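Universal stress protein (Archaeoglobus fulgidus, PDB 6HCD) is of unknown function but belongs to the universal stress protein A family, whose members are linked to survival under stress, some of which bind ATP. Local coordinates at residues M25-R37 with F112-R126. Numbering follows the deposited sequence.
Sequences MPIVVAVDKKSDR and FADEVDAIAIVIGIR
Two parallel strands at the heart of the alpha/beta universal stress protein fold, 27-30 and 120-124, pair along Val28-Ile121 and Val29-Val122, their short axes 22° apart. Val28 is gripped through both its N-H and its C=O: its N gives a nearly straight bond to Ala120 O (3.0 Å), and its O takes Val122 N at 2.7 Å. Pro26 O receives Ile119 N, tilted 25° from the carbonyl plane, and Ala30 N reaches Val122 O. Where the strands part, one water bridges Ala30 O and Gly124 N. Val28 packs against the end of helix 105-115 and the turn that follows it: CG2, turned beside the backbone N (chi1 167°), meets Ala118 CB at 3.5 Å, Val116 CG2 and the edge of the Phe112 ring. Pro26 CG abuts Val116 CG2 (3.6 Å). On the other sheet face Ile27 CG2 touches Val122 CG2 at 3.8 Å. Arg37, bent at chi3, lays one guanidinium face over Arg126 CG, 3.8 Å from NH1, while its CD lies 3.4 Å from Ile125 O. A serine in place of Arg37 would probably uncover the Gly124-Arg126 backbone and leave the Arg126 CG methylene without its flat cover. Strand 56-62 flanks 27-30 and strand 151-154 flanks 120-128, making this pair interior to the sheet; helix 36-52 packs on Val29, and Leu145 of the second subunit on Ile125.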
loop_
_atom_site.group_PDB
_atom_site.type_symbol
_atom_site.label_atom_id
_atom_site.label_comp_id
_atom_site.label_asym_id
_atom_site.label_seq_id
_atom_site.Cartn_x
_atom_site.Cartn_y
_atom_site.Cartn_z
HETATM N N MSE A 25 2.101 9.796 -15.226
HETATM C CA MSE A 25 1.503 9.593 -13.922
HETATM C C MSE A 25 2.656 9.327 -12.950
HETATM O O MSE A 25 3.325 8.291 -13.016
HETATM C CB MSE A 25 0.580 8.409 -14.040
HETATM C CG MSE A 25 -0.562 8.768 -14.994
HETATM SE SE MSE A 25 -1.806 7.270 -15.106
HETATM C CE MSE A 25 -0.604 5.792 -15.641
ATOM N N PRO A 26 2.935 10.249 -12.009
ATOM C CA PRO A 26 4.066 10.065 -11.097
ATOM C C PRO A 26 3.786 9.067 -9.963
ATOM O O PRO A 26 2.600 8.729 -9.667
ATOM C CB PRO A 26 4.237 11.467 -10.508
ATOM C CG PRO A 26 2.830 12.040 -10.496
ATOM C CD PRO A 26 2.167 11.483 -11.747
ATOM N N ILE A 27 4.869 8.656 -9.302
ATOM C CA ILE A 27 4.798 8.067 -7.978
ATOM C C ILE A 27 4.813 9.235 -6.979
ATOM O O ILE A 27 5.712 10.076 -7.037
ATOM C CB ILE A 27 5.994 7.110 -7.747
ATOM C CG1 ILE A 27 5.988 5.906 -8.692
ATOM C CG2 ILE A 27 6.091 6.676 -6.292
ATOM C CD1 ILE A 27 4.831 4.955 -8.455
ATOM N N VAL A 28 3.847 9.267 -6.058
ATOM C CA VAL A 28 3.805 10.277 -5.002
ATOM C C VAL A 28 4.299 9.624 -3.714
ATOM O O VAL A 28 3.831 8.552 -3.361
ATOM C CB VAL A 28 2.385 10.847 -4.819
ATOM C CG1 VAL A 28 2.235 11.658 -3.542
ATOM C CG2 VAL A 28 1.964 11.656 -6.032
ATOM N N VAL A 29 5.243 10.274 -3.034
ATOM C CA VAL A 29 5.755 9.771 -1.786
ATOM C C VAL A 29 5.572 10.870 -0.733
ATOM O O VAL A 29 5.932 12.018 -0.952
ATOM C CB VAL A 29 7.210 9.278 -1.916
ATOM C CG1 VAL A 29 8.154 10.346 -2.429
ATOM C CG2 VAL A 29 7.698 8.698 -0.608
ATOM N N ALA A 30 4.922 10.513 0.383
ATOM C CA ALA A 30 4.711 11.405 1.499
ATOM C C ALA A 30 5.800 11.148 2.548
ATOM O O ALA A 30 5.974 10.027 2.985
ATOM C CB ALA A 30 3.334 11.197 2.067
ATOM N N VAL A 31 6.517 12.202 2.944
ATOM C CA VAL A 31 7.587 12.084 3.942
ATOM C C VAL A 31 7.322 13.074 5.079
ATOM O O VAL A 31 6.975 14.228 4.827
ATOM C CB VAL A 31 8.978 12.298 3.315
ATOM C CG1 VAL A 31 9.319 11.187 2.343
ATOM C CG2 VAL A 31 9.100 13.649 2.654
ATOM N N ASP A 32 7.496 12.613 6.327
ATOM C CA ASP A 32 7.294 13.464 7.490
ATOM C C ASP A 32 8.604 14.207 7.790
ATOM O O ASP A 32 8.691 15.407 7.628
ATOM C CB ASP A 32 6.770 12.656 8.680
ATOM C CG ASP A 32 6.463 13.495 9.917
ATOM O OD1 ASP A 32 6.170 14.705 9.749
ATOM O OD2 ASP A 32 6.562 12.946 11.037
ATOM N N LYS A 33 9.633 13.454 8.187
ATOM C CA LYS A 33 10.881 14.004 8.693
ATOM C C LYS A 33 12.037 13.201 8.101
ATOM O O LYS A 33 11.847 12.207 7.423
ATOM C CB LYS A 33 10.892 13.986 10.224
ATOM C CG LYS A 33 10.582 12.638 10.871
ATOM C CD LYS A 33 10.481 12.683 12.380
ATOM C CE LYS A 33 10.855 11.370 13.041
ATOM N NZ LYS A 33 10.689 11.435 14.512
ATOM N N LYS A 34 13.259 13.687 8.287
ATOM C CA LYS A 34 14.415 12.879 7.917
ATOM C C LYS A 34 14.526 11.767 8.959
ATOM O O LYS A 34 14.560 12.048 10.139
ATOM C CB LYS A 34 15.679 13.731 7.788
ATOM C CG LYS A 34 15.502 14.946 6.886
ATOM C CD LYS A 34 16.778 15.474 6.296
ATOM C CE LYS A 34 17.455 16.451 7.223
ATOM N NZ LYS A 34 16.847 17.802 7.148
ATOM N N SER A 35 14.494 10.514 8.504
ATOM C CA SER A 35 14.492 9.349 9.379
ATOM C C SER A 35 14.861 8.123 8.547
ATOM O O SER A 35 14.761 8.151 7.302
ATOM C CB SER A 35 13.149 9.166 10.056
ATOM O OG SER A 35 12.138 8.827 9.108
ATOM N N ASP A 36 15.290 7.063 9.245
ATOM C CA ASP A 36 15.582 5.777 8.635
ATOM C C ASP A 36 14.325 5.277 7.914
ATOM O O ASP A 36 14.431 4.744 6.811
ATOM C CB ASP A 36 16.142 4.778 9.660
ATOM C CG ASP A 36 17.540 5.124 10.182
ATOM O OD1 ASP A 36 18.050 6.231 9.877
ATOM O OD2 ASP A 36 18.120 4.289 10.904
ATOM N N ARG A 37 13.146 5.453 8.519
ATOM C CA ARG A 37 11.895 5.016 7.897
ATOM C C ARG A 37 11.667 5.773 6.581
ATOM O O ARG A 37 11.325 5.161 5.555
ATOM C CB ARG A 37 10.679 5.181 8.820
ATOM C CG ARG A 37 9.399 4.648 8.186
ATOM C CD ARG A 37 8.190 4.484 9.103
ATOM N NE ARG A 37 7.515 5.758 9.317
ATOM C CZ ARG A 37 7.449 6.402 10.491
ATOM N NH1 ARG A 37 6.800 7.549 10.580
ATOM N NH2 ARG A 37 8.065 5.918 11.559
ATOM N N PHE A 112 -3.693 15.812 -3.509
ATOM C CA PHE A 112 -2.533 16.014 -4.365
ATOM C C PHE A 112 -2.373 14.835 -5.338
ATOM O O PHE A 112 -2.158 15.045 -6.536
ATOM C CB PHE A 112 -1.249 16.180 -3.545
ATOM C CG PHE A 112 -0.032 16.426 -4.397
ATOM C CD1 PHE A 112 0.211 17.683 -4.925
ATOM C CD2 PHE A 112 0.844 15.397 -4.714
ATOM C CE1 PHE A 112 1.315 17.911 -5.725
ATOM C CE2 PHE A 112 1.958 15.630 -5.508
ATOM C CZ PHE A 112 2.177 16.881 -6.032
ATOM N N ALA A 113 -2.456 13.605 -4.810
ATOM C CA ALA A 113 -2.313 12.391 -5.610
ATOM C C ALA A 113 -3.369 12.358 -6.730
ATOM O O ALA A 113 -3.061 11.978 -7.847
ATOM C CB ALA A 113 -2.412 11.176 -4.728
ATOM N N ASP A 114 -4.598 12.756 -6.413
ATOM C CA ASP A 114 -5.678 12.834 -7.437
ATOM C C ASP A 114 -5.364 13.935 -8.461
ATOM O O ASP A 114 -5.554 13.754 -9.655
ATOM C CB ASP A 114 -7.042 13.041 -6.781
ATOM C CG ASP A 114 -7.565 11.820 -6.051
ATOM O OD1 ASP A 114 -7.029 10.713 -6.291
ATOM O OD2 ASP A 114 -8.492 11.986 -5.228
ATOM N N GLU A 115 -4.859 15.075 -7.983
ATOM C CA GLU A 115 -4.593 16.241 -8.834
ATOM C C GLU A 115 -3.521 15.907 -9.883
ATOM O O GLU A 115 -3.595 16.402 -10.995
ATOM C CB GLU A 115 -4.186 17.447 -7.989
ATOM C CG GLU A 115 -5.343 18.054 -7.215
ATOM C CD GLU A 115 -4.980 18.772 -5.924
ATOM O OE1 GLU A 115 -3.795 19.041 -5.705
ATOM O OE2 GLU A 115 -5.888 19.045 -5.137
ATOM N N VAL A 116 -2.524 15.088 -9.523
ATOM C CA VAL A 116 -1.411 14.773 -10.429
ATOM C C VAL A 116 -1.620 13.405 -11.093
ATOM O O VAL A 116 -0.730 12.939 -11.805
ATOM C CB VAL A 116 -0.040 14.857 -9.734
ATOM C CG1 VAL A 116 0.172 16.226 -9.117
ATOM C CG2 VAL A 116 0.157 13.749 -8.711
ATOM N N ASP A 117 -2.772 12.771 -10.856
ATOM C CA ASP A 117 -3.114 11.466 -11.424
ATOM C C ASP A 117 -2.009 10.440 -11.118
ATOM O O ASP A 117 -1.515 9.759 -12.022
ATOM C CB ASP A 117 -3.383 11.571 -12.928
ATOM C CG ASP A 117 -4.080 10.354 -13.526
ATOM O OD1 ASP A 117 -4.766 9.635 -12.785
ATOM O OD2 ASP A 117 -3.925 10.129 -14.734
ATOM N N ALA A 118 -1.637 10.337 -9.832
ATOM C CA ALA A 118 -0.528 9.494 -9.379
ATOM C C ALA A 118 -0.833 8.021 -9.666
ATOM O O ALA A 118 -2.009 7.589 -9.590
ATOM C CB ALA A 118 -0.295 9.705 -7.897
ATOM N N ILE A 119 0.216 7.254 -9.973
ATOM C CA ILE A 119 0.098 5.796 -10.134
ATOM C C ILE A 119 -0.173 5.182 -8.753
ATOM O O ILE A 119 -0.956 4.235 -8.610
ATOM C CB ILE A 119 1.373 5.199 -10.767
ATOM C CG1 ILE A 119 1.581 5.686 -12.201
ATOM C CG2 ILE A 119 1.341 3.680 -10.696
ATOM C CD1 ILE A 119 2.873 5.237 -12.844
ATOM N N ALA A 120 0.525 5.711 -7.739
ATOM C CA ALA A 120 0.376 5.243 -6.370
ATOM C C ALA A 120 0.928 6.302 -5.416
ATOM O O ALA A 120 1.691 7.199 -5.828
ATOM C CB ALA A 120 1.094 3.921 -6.180
ATOM N N ILE A 121 0.498 6.187 -4.154
ATOM C CA ILE A 121 1.054 6.923 -3.029
ATOM C C ILE A 121 1.910 5.945 -2.221
ATOM O O ILE A 121 1.462 4.862 -1.907
ATOM C CB ILE A 121 -0.049 7.531 -2.145
ATOM C CG1 ILE A 121 -1.054 8.351 -2.955
ATOM C CG2 ILE A 121 0.552 8.324 -0.995
ATOM C CD1 ILE A 121 -2.282 8.726 -2.167
ATOM N N VAL A 122 3.120 6.360 -1.880
ATOM C CA VAL A 122 3.978 5.549 -1.023
ATOM C C VAL A 122 4.136 6.304 0.302
ATOM O O VAL A 122 4.434 7.491 0.286
ATOM C CB VAL A 122 5.340 5.264 -1.680
ATOM C CG1 VAL A 122 6.146 4.277 -0.861
ATOM C CG2 VAL A 122 5.205 4.801 -3.110
ATOM N N ILE A 123 3.882 5.608 1.418
ATOM C CA ILE A 123 3.872 6.221 2.725
ATOM C C ILE A 123 4.480 5.263 3.746
ATOM O O ILE A 123 4.385 4.039 3.601
ATOM C CB ILE A 123 2.444 6.648 3.120
ATOM C CG1 ILE A 123 2.467 7.660 4.261
ATOM C CG2 ILE A 123 1.562 5.439 3.421
ATOM C CD1 ILE A 123 1.196 8.495 4.349
ATOM N N GLY A 124 5.057 5.846 4.800
ATOM C CA GLY A 124 5.602 5.103 5.921
ATOM C C GLY A 124 4.545 4.838 6.989
ATOM O O GLY A 124 3.645 5.637 7.222
ATOM N N ILE A 125 4.656 3.671 7.609
ATOM C CA ILE A 125 3.784 3.166 8.664
ATOM C C ILE A 125 4.628 3.024 9.927
ATOM O O ILE A 125 5.665 2.414 9.858
ATOM C CB ILE A 125 3.243 1.767 8.290
ATOM C CG1 ILE A 125 2.485 1.759 6.968
ATOM C CG2 ILE A 125 2.412 1.164 9.407
ATOM C CD1 ILE A 125 1.427 2.786 6.888
ATOM N N ARG A 126 4.085 3.479 11.062
ATOM C CA ARG A 126 4.827 3.564 12.313
ATOM C C ARG A 126 5.000 2.169 12.917
ATOM O O ARG A 126 5.987 1.902 13.617
ATOM C CB ARG A 126 4.110 4.509 13.280
ATOM C CG ARG A 126 4.389 5.984 13.039
ATOM C CD ARG A 126 4.047 6.847 14.244
ATOM N NE ARG A 126 4.715 6.410 15.473
ATOM C CZ ARG A 126 4.299 6.688 16.705
ATOM N NH1 ARG A 126 3.253 7.476 16.886
ATOM N NH2 ARG A 126 4.921 6.170 17.749
HETATM O O HOH W 1 5.925 8.655 5.062
#